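Local coordinates for dephospho-CoA kinase (Mycobacterium paratuberculosis, PDB 6N39), which probably catalyses the ATP-dependent phosphorylation of the 3'-hydroxyl of dephospho-CoA, the last step in coenzyme A biosynthesis, at residues A[233-236]-A[237-240]; A[226-229]-A[230-233]; A[166-169]-A[170-174]; A[343-346]-A[347-350]; A[206-210]-A[211-215]. All coordinates share one frame; numbering follows the deposited sequence.

Contact 1: A[233-236]-A[237-240]; sequences QRIV and NRLK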
loop_
_atom_site.group_PDB
_atom_site.type_symbol
_atom_site.label_atom_id
_atom_site.label_comp_id
_atom_site.label_asym_id
_atom_site.label_seq_id
_atom_site.Cartn_x
_atom_site.Cartn_y
_atom_site.Cartn_z
ATOM N N GLN A 233 -7.796 -1.787 -3.146
ATOM C CA GLN A 233 -8.124 -1.734 -1.719
ATOM C C GLN A 233 -6.862 -1.526 -0.891
ATOM O O GLN A 233 -6.864 -0.746 0.075
ATOM C CB GLN A 233 -8.851 -3.006 -1.274
ATOM C CG GLN A 233 -9.474 -2.902 0.131
ATOM C CD GLN A 233 -10.496 -1.761 0.229
ATOM O OE1 GLN A 233 -11.534 -1.787 -0.435
ATOM N NE2 GLN A 233 -10.198 -0.756 1.055
ATOM N N ARG A 234 -5.762 -2.192 -1.268
ATOM C CA ARG A 234 -4.514 -1.947 -0.544
ATOM C C ARG A 234 -4.126 -0.480 -0.633
ATOM O O ARG A 234 -3.733 0.131 0.375
ATOM C CB ARG A 234 -3.380 -2.828 -1.076
ATOM C CG ARG A 234 -3.612 -4.283 -0.788
ATOM C CD ARG A 234 -2.375 -5.101 -1.063
ATOM N NE ARG A 234 -2.134 -5.302 -2.476
ATOM C CZ ARG A 234 -2.586 -6.341 -3.174
ATOM N NH1 ARG A 234 -3.314 -7.283 -2.592
ATOM N NH2 ARG A 234 -2.296 -6.447 -4.463
ATOM N N ILE A 235 -4.287 0.113 -1.822
ATOM C CA ILE A 235 -3.891 1.509 -2.015
ATOM C C ILE A 235 -4.801 2.450 -1.214
ATOM O O ILE A 235 -4.330 3.378 -0.546
ATOM C CB ILE A 235 -3.891 1.853 -3.516
ATOM C CG1 ILE A 235 -2.822 1.037 -4.252
ATOM C CG2 ILE A 235 -3.698 3.358 -3.714
ATOM C CD1 ILE A 235 -3.025 0.960 -5.804
ATOM N N VAL A 236 -6.113 2.236 -1.297
ATOM C CA VAL A 236 -7.085 3.049 -0.569
ATOM C C VAL A 236 -6.775 3.038 0.921
ATOM O O VAL A 236 -6.754 4.091 1.568
ATOM C CB VAL A 236 -8.520 2.550 -0.840
ATOM C CG1 VAL A 236 -9.503 3.142 0.200
ATOM C CG2 VAL A 236 -8.966 2.899 -2.274
ATOM N N ASN A 237 -6.528 1.848 1.489
ATOM C CA ASN A 237 -6.223 1.767 2.916
ATOM C C ASN A 237 -4.946 2.527 3.242
ATOM O O ASN A 237 -4.884 3.274 4.233
ATOM C CB ASN A 237 -6.092 0.302 3.354
ATOM C CG ASN A 237 -7.422 -0.430 3.363
ATOM O OD1 ASN A 237 -8.486 0.187 3.291
ATOM N ND2 ASN A 237 -7.368 -1.761 3.461
ATOM N N ARG A 238 -3.901 2.324 2.423
ATOM C CA ARG A 238 -2.618 2.989 2.641
ATOM C C ARG A 238 -2.768 4.509 2.623
ATOM O O ARG A 238 -2.172 5.222 3.446
ATOM C CB ARG A 238 -1.621 2.529 1.567
ATOM C CG ARG A 238 -0.270 3.236 1.592
ATOM C CD ARG A 238 0.661 2.750 0.428
ATOM N NE ARG A 238 0.817 1.291 0.446
ATOM C CZ ARG A 238 0.671 0.493 -0.613
ATOM N NH1 ARG A 238 0.429 1.004 -1.831
ATOM N NH2 ARG A 238 0.796 -0.823 -0.456
ATOM N N LEU A 239 -3.580 5.020 1.707
ATOM C CA LEU A 239 -3.745 6.461 1.585
ATOM C C LEU A 239 -4.627 7.018 2.705
ATOM O O LEU A 239 -4.378 8.125 3.192
ATOM C CB LEU A 239 -4.323 6.815 0.210
ATOM C CG LEU A 239 -3.468 6.520 -1.039
ATOM C CD1 LEU A 239 -4.278 6.732 -2.353
ATOM C CD2 LEU A 239 -2.232 7.388 -1.058
ATOM N N LYS A 240 -5.644 6.268 3.146
ATOM C CA LYS A 240 -6.418 6.701 4.315
ATOM C C LYS A 240 -5.510 6.859 5.530
ATOM O O LYS A 240 -5.536 7.892 6.228
ATOM C CB LYS A 240 -7.543 5.695 4.604
ATOM C CG LYS A 240 -8.731 5.807 3.626
ATOM C CD LYS A 240 -9.780 4.716 3.876
ATOM C CE LYS A 240 -10.492 4.848 5.237
ATOM N NZ LYS A 240 -11.413 6.000 5.329
#

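Contact 2: A[226-229]-A[230-233]; sequences PEWP and AQAQ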
loop_
_atom_site.group_PDB
_atom_site.type_symbol
_atom_site.label_atom_id
_atom_site.label_comp_id
_atom_site.label_asym_id
_atom_site.label_seq_id
_atom_site.Cartn_x
_atom_site.Cartn_y
_atom_site.Cartn_z
ATOM N N PRO A 226 -8.186 -9.092 -13.168
ATOM C CA PRO A 226 -9.039 -9.509 -12.044
ATOM C C PRO A 226 -8.494 -9.100 -10.695
ATOM O O PRO A 226 -9.251 -9.084 -9.723
ATOM C CB PRO A 226 -9.088 -11.039 -12.175
ATOM C CG PRO A 226 -8.634 -11.330 -13.579
ATOM C CD PRO A 226 -7.669 -10.242 -13.928
ATOM N N GLU A 227 -7.208 -8.768 -10.604
ATOM C CA GLU A 227 -6.600 -8.350 -9.350
ATOM C C GLU A 227 -6.686 -6.850 -9.077
ATOM O O GLU A 227 -6.257 -6.417 -8.001
ATOM C CB GLU A 227 -5.135 -8.748 -9.324
ATOM C CG GLU A 227 -4.874 -10.208 -9.053
ATOM C CD GLU A 227 -3.392 -10.466 -8.943
ATOM O OE1 GLU A 227 -2.809 -11.042 -9.887
ATOM O OE2 GLU A 227 -2.803 -10.048 -7.921
ATOM N N TRP A 228 -7.185 -6.039 -10.010
ATOM C CA TRP A 228 -7.268 -4.603 -9.733
ATOM C C TRP A 228 -8.079 -4.262 -8.488
ATOM O O TRP A 228 -7.668 -3.343 -7.760
ATOM C CB TRP A 228 -7.844 -3.834 -10.928
ATOM C CG TRP A 228 -6.877 -3.595 -12.045
ATOM C CD1 TRP A 228 -5.511 -3.577 -11.970
ATOM C CD2 TRP A 228 -7.209 -3.352 -13.418
ATOM N NE1 TRP A 228 -4.975 -3.349 -13.218
ATOM C CE2 TRP A 228 -5.997 -3.197 -14.121
ATOM C CE3 TRP A 228 -8.419 -3.242 -14.118
ATOM C CZ2 TRP A 228 -5.954 -2.950 -15.496
ATOM C CZ3 TRP A 228 -8.375 -2.987 -15.482
ATOM C CH2 TRP A 228 -7.147 -2.853 -16.157
ATOM N N PRO A 229 -9.221 -4.897 -8.194
ATOM C CA PRO A 229 -9.934 -4.514 -6.962
ATOM C C PRO A 229 -9.102 -4.714 -5.698
ATOM O O PRO A 229 -9.091 -3.827 -4.835
ATOM C CB PRO A 229 -11.188 -5.405 -6.986
ATOM C CG PRO A 229 -11.393 -5.732 -8.457
ATOM C CD PRO A 229 -9.994 -5.870 -9.000
ATOM N N ALA A 230 -8.384 -5.839 -5.575
ATOM C CA ALA A 230 -7.552 -6.070 -4.389
ATOM C C ALA A 230 -6.395 -5.080 -4.314
ATOM O O ALA A 230 -6.087 -4.540 -3.232
ATOM C CB ALA A 230 -7.032 -7.517 -4.387
ATOM N N GLN A 231 -5.738 -4.817 -5.456
ATOM C CA GLN A 231 -4.670 -3.816 -5.462
ATOM C C GLN A 231 -5.205 -2.456 -5.037
ATOM O O GLN A 231 -4.566 -1.730 -4.251
ATOM C CB GLN A 231 -4.012 -3.732 -6.851
ATOM C CG GLN A 231 -3.338 -5.056 -7.303
ATOM C CD GLN A 231 -2.883 -5.037 -8.772
ATOM O OE1 GLN A 231 -3.044 -4.042 -9.481
ATOM N NE2 GLN A 231 -2.321 -6.146 -9.223
ATOM N N ALA A 232 -6.391 -2.096 -5.538
ATOM C CA ALA A 232 -6.939 -0.785 -5.210
ATOM C C ALA A 232 -7.300 -0.698 -3.731
ATOM O O ALA A 232 -7.149 0.361 -3.118
ATOM C CB ALA A 232 -8.157 -0.477 -6.084
ATOM N N GLN A 233 -7.796 -1.787 -3.146
ATOM C CA GLN A 233 -8.124 -1.734 -1.719
ATOM C C GLN A 233 -6.862 -1.526 -0.891
ATOM O O GLN A 233 -6.864 -0.746 0.075
ATOM C CB GLN A 233 -8.851 -3.006 -1.274
ATOM C CG GLN A 233 -9.474 -2.902 0.131
ATOM C CD GLN A 233 -10.496 -1.761 0.229
ATOM O OE1 GLN A 233 -11.534 -1.787 -0.435
ATOM N NE2 GLN A 233 -10.198 -0.756 1.055
HETATM O O HOH W 1 -9.048 -8.480 -6.891
HETATM O O HOH W 2 -1.590 -8.018 -6.761
#

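Contact 3: A[166-169]-A[170-174]; sequences AQAS and DEQRR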
loop_
_atom_site.group_PDB
_atom_site.type_symbol
_atom_site.label_atom_id
_atom_site.label_comp_id
_atom_site.label_asym_id
_atom_site.label_seq_id
_atom_site.Cartn_x
_atom_site.Cartn_y
_atom_site.Cartn_z
ATOM N N ALA A 166 -3.415 -21.807 13.753
ATOM C CA ALA A 166 -3.794 -20.712 14.637
ATOM C C ALA A 166 -3.438 -19.336 14.081
ATOM O O ALA A 166 -3.827 -18.332 14.683
ATOM C CB ALA A 166 -3.142 -20.891 16.006
ATOM N N GLN A 167 -2.715 -19.254 12.967
ATOM C CA GLN A 167 -2.344 -17.977 12.384
ATOM C C GLN A 167 -3.311 -17.615 11.260
ATOM O O GLN A 167 -4.287 -18.320 10.994
ATOM C CB GLN A 167 -0.906 -18.011 11.856
ATOM C CG GLN A 167 0.159 -18.413 12.865
ATOM C CD GLN A 167 1.551 -18.323 12.263
ATOM O OE1 GLN A 167 1.798 -18.827 11.167
ATOM N NE2 GLN A 167 2.458 -17.657 12.965
ATOM N N ALA A 168 -3.008 -16.520 10.566
ATOM C CA ALA A 168 -3.800 -16.093 9.424
ATOM C C ALA A 168 -3.732 -17.121 8.302
ATOM O O ALA A 168 -2.770 -17.886 8.186
ATOM C CB ALA A 168 -3.303 -14.738 8.921
ATOM N N SER A 169 -4.772 -17.141 7.474
ATOM C CA SER A 169 -4.769 -17.984 6.289
ATOM C C SER A 169 -3.930 -17.346 5.181
ATOM O O SER A 169 -3.632 -16.148 5.196
ATOM C CB SER A 169 -6.195 -18.215 5.789
ATOM O OG SER A 169 -6.719 -17.035 5.191
ATOM N N ASP A 170 -3.539 -18.175 4.208
ATOM C CA ASP A 170 -2.843 -17.657 3.034
ATOM C C ASP A 170 -3.720 -16.691 2.250
ATOM O O ASP A 170 -3.209 -15.794 1.580
ATOM C CB ASP A 170 -2.397 -18.811 2.130
ATOM C CG ASP A 170 -1.011 -19.337 2.484
ATOM O OD1 ASP A 170 -0.298 -18.681 3.275
ATOM O OD2 ASP A 170 -0.630 -20.410 1.962
ATOM N N GLU A 171 -5.038 -16.862 2.317
ATOM C CA GLU A 171 -5.943 -15.967 1.608
ATOM C C GLU A 171 -5.927 -14.567 2.220
ATOM O O GLU A 171 -5.890 -13.553 1.498
ATOM C CB GLU A 171 -7.345 -16.572 1.630
ATOM C CG GLU A 171 -8.433 -15.720 1.021
ATOM C CD GLU A 171 -9.779 -16.434 1.022
ATOM O OE1 GLU A 171 -9.798 -17.683 0.944
ATOM O OE2 GLU A 171 -10.818 -15.749 1.113
ATOM N N GLN A 172 -5.927 -14.494 3.551
ATOM C CA GLN A 172 -5.831 -13.204 4.219
ATOM C C GLN A 172 -4.480 -12.558 3.952
ATOM O O GLN A 172 -4.400 -11.345 3.710
ATOM C CB GLN A 172 -6.070 -13.376 5.718
ATOM C CG GLN A 172 -7.410 -13.963 6.041
ATOM C CD GLN A 172 -7.552 -14.313 7.502
ATOM O OE1 GLN A 172 -6.665 -14.922 8.102
ATOM N NE2 GLN A 172 -8.668 -13.925 8.087
ATOM N N ARG A 173 -3.407 -13.348 3.982
ATOM C CA ARG A 173 -2.101 -12.809 3.622
ATOM C C ARG A 173 -2.118 -12.250 2.208
ATOM O O ARG A 173 -1.689 -11.115 1.971
ATOM C CB ARG A 173 -1.018 -13.885 3.748
ATOM C CG ARG A 173 -0.782 -14.387 5.164
ATOM C CD ARG A 173 0.262 -15.503 5.189
ATOM N NE ARG A 173 0.462 -15.975 6.556
ATOM C CZ ARG A 173 0.062 -17.154 7.016
ATOM N NH1 ARG A 173 -0.543 -18.019 6.212
ATOM N NH2 ARG A 173 0.271 -17.464 8.288
ATOM N N ARG A 174 -2.609 -13.043 1.251
ATOM C CA ARG A 174 -2.592 -12.628 -0.147
ATOM C C ARG A 174 -3.323 -11.307 -0.321
ATOM O O ARG A 174 -2.891 -10.446 -1.095
ATOM C CB ARG A 174 -3.230 -13.710 -1.021
ATOM C CG ARG A 174 -3.178 -13.424 -2.505
ATOM C CD ARG A 174 -1.740 -13.312 -2.908
ATOM N NE ARG A 174 -1.524 -12.827 -4.267
ATOM C CZ ARG A 174 -1.248 -11.563 -4.577
ATOM N NH1 ARG A 174 -1.173 -10.636 -3.625
ATOM N NH2 ARG A 174 -1.044 -11.233 -5.844
HETATM O O HOH W 3 0.313 -20.171 9.367
#

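Contact 4: A[343-346]-A[347-350]; sequences IRVD and GWPG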
loop_
_atom_site.group_PDB
_atom_site.type_symbol
_atom_site.label_atom_id
_atom_site.label_comp_id
_atom_site.label_asym_id
_atom_site.label_seq_id
_atom_site.Cartn_x
_atom_site.Cartn_y
_atom_site.Cartn_z
ATOM N N ILE A 343 -6.013 14.622 -5.854
ATOM C CA ILE A 343 -6.477 15.231 -4.610
ATOM C C ILE A 343 -7.373 16.396 -4.999
ATOM O O ILE A 343 -6.893 17.388 -5.574
ATOM C CB ILE A 343 -5.312 15.705 -3.736
ATOM C CG1 ILE A 343 -4.258 14.594 -3.603
ATOM C CG2 ILE A 343 -5.824 16.155 -2.362
ATOM C CD1 ILE A 343 -3.111 14.980 -2.709
ATOM N N ARG A 344 -8.664 16.273 -4.681
ATOM C CA ARG A 344 -9.679 17.212 -5.138
ATOM C C ARG A 344 -10.543 17.653 -3.965
ATOM O O ARG A 344 -10.696 16.925 -2.973
ATOM C CB ARG A 344 -10.552 16.586 -6.253
ATOM C CG ARG A 344 -9.747 16.175 -7.526
ATOM C CD ARG A 344 -10.695 16.132 -8.748
ATOM N NE ARG A 344 -10.012 15.805 -9.998
ATOM C CZ ARG A 344 -9.776 14.571 -10.426
ATOM N NH1 ARG A 344 -10.157 13.526 -9.690
ATOM N NH2 ARG A 344 -9.152 14.381 -11.593
ATOM N N VAL A 345 -11.104 18.858 -4.088
ATOM C CA VAL A 345 -11.822 19.507 -2.996
ATOM C C VAL A 345 -13.286 19.074 -3.008
ATOM O O VAL A 345 -13.952 19.124 -4.048
ATOM C CB VAL A 345 -11.702 21.039 -3.099
ATOM C CG1 VAL A 345 -12.549 21.729 -2.008
ATOM C CG2 VAL A 345 -10.221 21.481 -2.991
ATOM N N ASP A 346 -13.785 18.685 -1.837
ATOM C CA ASP A 346 -15.171 18.305 -1.557
ATOM C C ASP A 346 -16.191 19.214 -2.240
ATOM O O ASP A 346 -16.294 20.398 -1.914
ATOM C CB ASP A 346 -15.377 18.359 -0.033
ATOM C CG ASP A 346 -16.724 17.755 0.416
ATOM O OD1 ASP A 346 -17.250 16.876 -0.293
ATOM O OD2 ASP A 346 -17.247 18.179 1.473
ATOM N N GLY A 347 -16.973 18.657 -3.168
ATOM C CA GLY A 347 -18.029 19.385 -3.836
ATOM C C GLY A 347 -17.628 20.085 -5.130
ATOM O O GLY A 347 -18.504 20.426 -5.929
ATOM N N TRP A 348 -16.340 20.319 -5.361
ATOM C CA TRP A 348 -15.930 20.970 -6.604
ATOM C C TRP A 348 -16.212 20.063 -7.806
ATOM O O TRP A 348 -16.255 18.838 -7.670
ATOM C CB TRP A 348 -14.449 21.327 -6.558
ATOM C CG TRP A 348 -14.130 22.479 -5.626
ATOM C CD1 TRP A 348 -14.948 23.033 -4.662
ATOM C CD2 TRP A 348 -12.884 23.174 -5.545
ATOM N NE1 TRP A 348 -14.280 24.047 -4.005
ATOM C CE2 TRP A 348 -13.011 24.149 -4.524
ATOM C CE3 TRP A 348 -11.669 23.068 -6.239
ATOM C CZ2 TRP A 348 -11.972 25.027 -4.195
ATOM C CZ3 TRP A 348 -10.624 23.936 -5.900
ATOM C CH2 TRP A 348 -10.787 24.903 -4.885
ATOM N N PRO A 349 -16.374 20.646 -9.000
ATOM C CA PRO A 349 -16.817 19.833 -10.153
ATOM C C PRO A 349 -15.918 18.647 -10.490
ATOM O O PRO A 349 -16.440 17.579 -10.839
ATOM C CB PRO A 349 -16.870 20.850 -11.309
ATOM C CG PRO A 349 -16.099 22.053 -10.817
ATOM C CD PRO A 349 -16.254 22.074 -9.332
ATOM N N GLY A 350 -14.590 18.786 -10.422
ATOM C CA GLY A 350 -13.740 17.638 -10.738
ATOM C C GLY A 350 -13.871 16.513 -9.721
ATOM O O GLY A 350 -13.865 15.323 -10.077
#

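Contact 5: A[206-210]-A[211-215]; sequences AHNLS and TRQIA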
loop_
_atom_site.group_PDB
_atom_site.type_symbol
_atom_site.label_atom_id
_atom_site.label_comp_id
_atom_site.label_asym_id
_atom_site.label_seq_id
_atom_site.Cartn_x
_atom_site.Cartn_y
_atom_site.Cartn_z
ATOM N N ALA A 206 12.857 2.880 -4.525
ATOM C CA ALA A 206 13.622 3.747 -3.624
ATOM C C ALA A 206 14.282 4.897 -4.378
ATOM O O ALA A 206 14.294 6.041 -3.900
ATOM C CB ALA A 206 14.686 2.934 -2.869
ATOM N N HIS A 207 14.868 4.610 -5.547
ATOM C CA HIS A 207 15.529 5.672 -6.298
ATOM C C HIS A 207 14.526 6.726 -6.745
ATOM O O HIS A 207 14.806 7.929 -6.678
ATOM C CB HIS A 207 16.267 5.094 -7.510
ATOM C CG HIS A 207 16.907 6.135 -8.364
ATOM N ND1 HIS A 207 17.956 6.913 -7.924
ATOM C CD2 HIS A 207 16.663 6.518 -9.638
ATOM C CE1 HIS A 207 18.330 7.731 -8.890
ATOM N NE2 HIS A 207 17.563 7.511 -9.942
ATOM N N ASN A 208 13.355 6.287 -7.207
ATOM C CA ASN A 208 12.309 7.207 -7.631
ATOM C C ASN A 208 11.848 8.074 -6.479
ATOM O O ASN A 208 11.636 9.278 -6.655
ATOM C CB ASN A 208 11.119 6.433 -8.202
ATOM C CG ASN A 208 11.354 5.961 -9.626
ATOM O OD1 ASN A 208 12.303 6.390 -10.284
ATOM N ND2 ASN A 208 10.481 5.092 -10.112
ATOM N N LEU A 209 11.663 7.470 -5.295
ATOM C CA LEU A 209 11.251 8.247 -4.127
ATOM C C LEU A 209 12.292 9.296 -3.786
ATOM O O LEU A 209 11.966 10.465 -3.539
ATOM C CB LEU A 209 11.027 7.328 -2.923
ATOM C CG LEU A 209 9.675 6.655 -2.760
ATOM C CD1 LEU A 209 9.663 5.928 -1.410
ATOM C CD2 LEU A 209 8.505 7.676 -2.858
ATOM N N SER A 210 13.562 8.892 -3.781
ATOM C CA SER A 210 14.637 9.807 -3.426
ATOM C C SER A 210 14.776 10.954 -4.422
ATOM O O SER A 210 15.227 12.040 -4.047
ATOM C CB SER A 210 15.951 9.037 -3.335
ATOM O OG SER A 210 17.027 9.941 -3.305
ATOM N N THR A 211 14.452 10.734 -5.695
ATOM C CA THR A 211 14.532 11.804 -6.681
ATOM C C THR A 211 13.165 12.394 -6.977
ATOM O O THR A 211 13.038 13.199 -7.900
ATOM C CB THR A 211 15.176 11.315 -7.985
ATOM O OG1 THR A 211 14.553 10.093 -8.403
ATOM C CG2 THR A 211 16.692 11.099 -7.826
ATOM N N ARG A 212 12.145 11.996 -6.217
ATOM C CA ARG A 212 10.762 12.455 -6.396
ATOM C C ARG A 212 10.297 12.267 -7.842
ATOM O O ARG A 212 9.673 13.143 -8.442
ATOM C CB ARG A 212 10.606 13.908 -5.945
ATOM C CG ARG A 212 11.409 14.245 -4.685
ATOM C CD ARG A 212 10.539 14.545 -3.470
ATOM N NE ARG A 212 11.333 14.990 -2.315
ATOM C CZ ARG A 212 12.148 14.205 -1.606
ATOM N NH1 ARG A 212 12.301 12.926 -1.926
ATOM N NH2 ARG A 212 12.820 14.694 -0.570
ATOM N N GLN A 213 10.621 11.110 -8.410
ATOM C CA GLN A 213 10.143 10.690 -9.718
ATOM C C GLN A 213 9.027 9.672 -9.556
ATOM O O GLN A 213 8.938 8.984 -8.543
ATOM C CB GLN A 213 11.280 10.073 -10.543
ATOM C CG GLN A 213 12.294 11.083 -11.077
ATOM C CD GLN A 213 13.304 10.419 -12.016
ATOM O OE1 GLN A 213 14.269 9.785 -11.571
ATOM N NE2 GLN A 213 13.064 10.537 -13.318
ATOM N N ILE A 214 8.186 9.555 -10.582
ATOM C CA ILE A 214 7.067 8.622 -10.550
ATOM C C ILE A 214 7.304 7.534 -11.588
ATOM O O ILE A 214 8.104 7.685 -12.515
ATOM C CB ILE A 214 5.719 9.325 -10.794
ATOM C CG1 ILE A 214 5.677 9.905 -12.213
ATOM C CG2 ILE A 214 5.488 10.426 -9.743
ATOM C CD1 ILE A 214 4.315 9.786 -12.878
ATOM N N ALA A 215 6.587 6.422 -11.429
ATOM C CA ALA A 215 6.655 5.296 -12.359
ATOM C C ALA A 215 5.439 5.322 -13.283
ATOM O O ALA A 215 4.314 5.061 -12.847
ATOM C CB ALA A 215 6.714 3.973 -11.597
#

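Contact 1: A[233-236]-A[237-240]
Gln233 and Asn237, one helical turn apart, are joined twice. Asn237 N donates to Gln233 O at 3.0 Å in a nearly straight bond (169°), and the amide of Gln233 reaches forward along the helix so that NE2 donates to Asn237 OD1, also at 3.0 Å. The second bond is more bent, at 138°: OD1 lies close to the amide plane of Gln233, but NE2 stands above the carbonyl plane of Asn237 and does not sit on a lone pair. A fold at chi2 of Gln233 (59°) turns its tip toward Asn237. The same backbone pattern continues with Arg238 N to Arg234 O, Leu239 N to Ile235 O and Lys240 N to Val236 O.

Beyond these bonds the packing is apolar. CG2 of Ile235 meets CD1 of Leu239 at 3.7 Å, the two branched side chains running alongside each other off the same face of the helix. On a neighbouring flank, Val236 CG1 touches the aliphatic CD of Lys240 at 4.0 Å.

Helix 228-243 is shared between two surroundings. Ile235, Val236 and Leu239 press on strand 270-276, with Ile235 and Leu239 also touching strand 339-345. Arg238 spans both parts, with a salt bridge to Asp178 and a bond to Phe132 O on the kinase side and to Tyr294 OH on the GrpB-like side, while Arg234 donates to Ala175 O of helix 170-176.

Contact 2: A[226-229]-A[230-233]
Gln231 reaches back over the first turn of its helix and touches both Glu227 and Trp228. Its backbone N donates to Glu227 O at 3.1 Å in an almost straight bond (173°), and its CG packs on the same carbonyl oxygen at 3.3 Å. With CG beside its own backbone N (chi1 -62°) and the chain extended beyond, the amide is carried back toward the helix start. There the two ends of the amide part company: NE2 lies 3.8 Å from Glu227 CB, whereas OE1 comes to the edge of the Trp228 indole, near its plane, 3.5 Å from CD1. Amide and indole planes are 68° apart. OE1 also accepts from Arg337, and a water joins NE2 to Glu227 OE2, an oxygen that has a second, charged partner in Arg174.

Pro229 and Ala230 carry the rest. Pro229 O accepts from Gln233 N at 2.9 Å. Proline suits a first helical turn, where its nitrogen, lacking a hydrogen, has no preceding turn to serve. The amide of Ala230 is met by a water, 3.0 Å from its N, that in turn donates to Pro226 O, so solvent bridges the entry into the helix.

Trp228 faces the sheet from this opening turn of helix 228-243: its NE1 donates to Asp268, and its ring packs on Ile270 of strand 270-276, which Gln231 also touches, while Glu227 reaches across to helix 170-176.

Contact 3: A[166-169]-A[170-174]
Ser169 N donates to Gln172 OE1 at 3.0 Å, and Gln172 N returns the favour by donating to Ser169 OG at 3.1 Å, both nearly straight. This reciprocal pair is a capping box. The first turn of a helix has amides with no preceding carbonyl to meet, and here the serine hydroxyl at the N-cap supplies an acceptor while the glutamine side chain satisfies the amide of the cap itself. A chi1 of 72° holds OG over the helix start, and the extended Gln172 chain brings OE1 back past OG, with CG 3.3 Å from it, to lie also against Ala168 CA.

Arg173 runs back toward the loop. Its N completes the turn by donating to Ser169 O, and its straight chain lays the guanidinium beside Ala168, whose O lies over one face, 3.2 Å from CZ, too poorly angled to NH1 and NH2 for a hydrogen bond. NH1 forms a salt bridge with Asp170 OD1 at 3.0 Å, meeting the oxygen from above the carboxylate plane. At the far end NH2 donates to a water 2.9 Å away, which lies 2.7 Å from Gln167 OE1. That same oxygen accepts from Ile18 N in the probable P-loop, placing Arg173 beside the loop expected to hold ATP phosphates.

The cap joins the loop after helix 157-165 to helix 170-176, and the side chains of Asp170 and Arg173 rest on strands 135-139 and 179-182 of the parallel kinase sheet.

Contact 4: A[343-346]-A[347-350]
Val345 to Trp348 form a type II beta turn, closed by Trp348 N donating to Val345 O at 3.0 Å, with Gly347 at the third position in a positive-phi conformation (91°). Gly347, lacking a side chain, takes these backbone angles without crowding the Asp346 carbonyl oxygen.

Because the turn brings its two ends together, the side chains of Val345 and Trp348 meet directly. The valine sits over one face of the indole: CB stands above the middle of the ring system, 3.5 Å from CD2, while the two methyls divide the surface. CG1 makes a CH-pi contact with the five-membered ring, 3.5 Å from its centroid and only 14° off the normal; CG2 lies toward the six-membered ring, 3.8 Å from CZ3. With CG1 anti to the backbone N (chi1 176°), both branches are spread across the indole. Tyr316 adds an edge-to-face ring contact to Trp348, and Leu279 of helix 279-284 touches both Val345 and Trp348.

On the next residue back, the extended side chain of Arg344 passes against the new helix, its CD 3.3 Å from Gly350 C, a close approach that the bare glycine accommodates. The guanidinium is held beyond by a salt bridge to Asp303 and a hydrogen bond to Gln273.

Trp348 takes the N-cap position, so a tight turn leads straight from strand 339-345 of the mixed sheet into helix 349-363, a strand-turn-helix connection in the GrpB-like part of the chain.

Contact 5: A[206-210]-A[211-215]
Thr211 folds its side chain back over the last turn of helix 187-210. Its CB lies 3.6 Å from His207 O, and from there the two branches diverge. OG1, tucked in against the helix backbone (chi1 49°), donates to His207 O at 2.8 Å; CG2 goes the other way and ends 3.9 Å from His207 CE1. The imidazole is turned so that OG1 also stands over the centre of one of its faces. Since Thr211 N donates to the same His207 O at 3.0 Å, that oxygen is gripped by two groups of one residue, which reach it from opposite faces of the carbonyl plane.

Here the helix ends in a Schellman motif. Gln213 N bonds to Asn208 O at 2.7 Å, and inside it Arg212 N bonds to Leu209 O at 3.1 Å, the donor standing well above that carbonyl plane. Arg212 is the C-prime residue, and its positive phi (52°) swings the chain back so that the outer bond can close. The carbonyls of His207, Asn208 and Leu209 thus find donors although no further turn follows.

Arg212 adds a weak bond of its own: bent at chi2, its chain brings NH1 back to Leu209 O, which lies at the edge of the guanidinium. Asn208 packs CB 3.4 Å from Gln213 O, and its ND2 donates to Ala333 O, tying the helix end to the loop that follows strand 328-331. Leu209, on another flank, touches Leu10 of the kinase sheet and Leu290 of helix 286-291.

In the fold
All five contacts are local, closing single turns or caps, and they follow one another along the chain without crossing. Contact 3 comes first, starting helix 170-176 in the kinase part. Contact 5 ends helix 187-210, within the UPF0157 region. Contacts 2 and 1 are successive turns at the start and middle of helix 228-243 and share Gln233. Contact 4 comes last, turning strand 339-345 into helix 349-363, about 38 Å centre to centre from contact 3. Helix 228-243 and its entry bridge the parts: a salt bridge between Glu227 and Arg174 ties contact 2 to contact 3, and Arg234 of contact 1 packs on Arg174 O of contact 3.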